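Phosphoglycolate phosphatase (Lactobacillus plantarum, PDB 2HDO) probably hydrolyses the phosphate ester of 2-phosphoglycolate, as a phosphatase of the haloacid dehalogenase (HAD) superfamily. Local coordinates at residues A158-D163 against E168-A173. Numbering follows the deposited sequence.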
# COMPACT_ATOMS: atom_id res chain seq x y z
N ALA A 158 11.84 6.29 -11.66
CA ALA A 158 11.04 5.43 -10.86
C ALA A 158 9.53 5.65 -11.11
O ALA A 158 9.09 6.76 -11.49
CB ALA A 158 11.40 5.64 -9.45
N LEU A 159 8.75 4.59 -10.89
CA LEU A 159 7.28 4.67 -10.92
C LEU A 159 6.77 4.04 -9.63
O LEU A 159 7.14 2.89 -9.29
CB LEU A 159 6.73 3.92 -12.12
CG LEU A 159 5.23 4.00 -12.37
CD1 LEU A 159 4.75 5.35 -12.70
CD2 LEU A 159 4.90 3.03 -13.44
N PHE A 160 5.93 4.78 -8.91
CA PHE A 160 5.25 4.26 -7.71
C PHE A 160 3.84 3.86 -8.13
O PHE A 160 3.06 4.69 -8.60
CB PHE A 160 5.26 5.35 -6.64
CG PHE A 160 4.75 4.94 -5.30
CD1 PHE A 160 4.91 3.64 -4.78
CD2 PHE A 160 4.15 5.90 -4.45
CE1 PHE A 160 4.42 3.29 -3.54
CE2 PHE A 160 3.71 5.54 -3.19
CZ PHE A 160 3.84 4.22 -2.75
N ILE A 161 3.52 2.60 -7.90
CA ILE A 161 2.25 2.02 -8.27
C ILE A 161 1.42 1.76 -7.03
O ILE A 161 1.85 1.05 -6.11
CB ILE A 161 2.43 0.72 -9.08
CG1 ILE A 161 3.28 1.04 -10.32
CG2 ILE A 161 1.09 0.08 -9.43
CD1 ILE A 161 3.68 -0.14 -11.11
N GLY A 162 0.26 2.39 -6.99
CA GLY A 162 -0.65 2.21 -5.88
C GLY A 162 -2.06 2.69 -6.18
O GLY A 162 -2.39 3.00 -7.33
N ASP A 163 -2.91 2.77 -5.16
CA ASP A 163 -4.32 3.15 -5.40
C ASP A 163 -4.90 3.96 -4.24
O ASP A 163 -5.98 3.67 -3.72
CB ASP A 163 -5.19 1.94 -5.71
CG ASP A 163 -6.56 2.32 -6.24
OD1 ASP A 163 -6.67 3.25 -7.07
OD2 ASP A 163 -7.53 1.66 -5.84
N GLU A 168 -0.44 8.85 -3.98
CA GLU A 168 -0.32 9.86 -5.01
C GLU A 168 0.40 11.08 -4.48
O GLU A 168 1.30 11.58 -5.15
CB GLU A 168 -1.68 10.25 -5.56
CG GLU A 168 -2.25 9.19 -6.43
CD GLU A 168 -3.69 9.40 -6.80
OE1 GLU A 168 -4.37 10.16 -6.10
OE2 GLU A 168 -4.10 8.80 -7.84
N GLN A 169 0.03 11.53 -3.29
CA GLN A 169 0.70 12.68 -2.70
C GLN A 169 2.15 12.41 -2.32
O GLN A 169 3.00 13.29 -2.44
CB GLN A 169 -0.10 13.19 -1.50
CG GLN A 169 -1.43 13.82 -1.90
CD GLN A 169 -2.31 14.20 -0.70
OE1 GLN A 169 -1.99 13.84 0.46
NE2 GLN A 169 -3.42 14.91 -0.97
N THR A 170 2.43 11.19 -1.85
CA THR A 170 3.81 10.75 -1.58
C THR A 170 4.66 10.90 -2.83
O THR A 170 5.78 11.46 -2.82
CB THR A 170 3.83 9.28 -1.16
OG1 THR A 170 3.02 9.09 -0.00
CG2 THR A 170 5.27 8.79 -0.84
N ALA A 171 4.15 10.38 -3.94
CA ALA A 171 4.86 10.40 -5.21
C ALA A 171 5.11 11.84 -5.72
O ALA A 171 6.22 12.21 -6.16
CB ALA A 171 4.07 9.59 -6.24
N GLN A 172 4.05 12.64 -5.66
CA GLN A 172 4.14 14.06 -6.09
C GLN A 172 5.22 14.76 -5.29
O GLN A 172 6.06 15.46 -5.85
CB GLN A 172 2.81 14.79 -5.91
CG GLN A 172 1.74 14.44 -6.94
N ALA A 173 5.19 14.56 -3.97
CA ALA A 173 6.13 15.21 -3.08
C ALA A 173 7.58 14.76 -3.37
O ALA A 173 8.53 15.52 -3.26
CB ALA A 173 5.75 14.96 -1.63
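Phe160 carries the strand's side of this contact, its ring lying against two neighbouring residues of helix 165-174. The methyl of Ala171 sits at the ring's edge, close to its plane, with CB 4.1 Å from Phe160 CD2. Thr170 approaches the same flank obliquely, its CB 4.3 Å from Phe160 CE2. With CG anti to the backbone N and beside the carbonyl carbon (chi1 -173°), the Phe160 ring runs past the helix rather than into it, turning its CD2–CE2 side to both residues. Ala171 is also where the segments' CA atoms come nearest, its CA lying 6.6 Å from Phe160 CA. Thr170 offers carbon to the ring while its OG1 hydrogen-bonds to Ser166 O, one turn earlier in the same helix; the hydroxyl is thus satisfied within the helix. Leu144 of helix 142-150 touches both Phe160 and Thr170, and Met8 of strand 6-9 also meets the Phe160 side chain. That side chain further touches the DxDx(T/V) segment, consistent with the catalytic motif of HAD phosphatases, so the packing probably borders the active site. Strand 158-162, helix 165-174 and strand 177-181 form a beta-alpha-beta unit of the Rossmann-like HAD core. No hydrogen bond or salt bridge links the two segments: helix and strand meet here through buried apolar packing, with van der Waals contact and exclusion of water as the likely sources of cohesion.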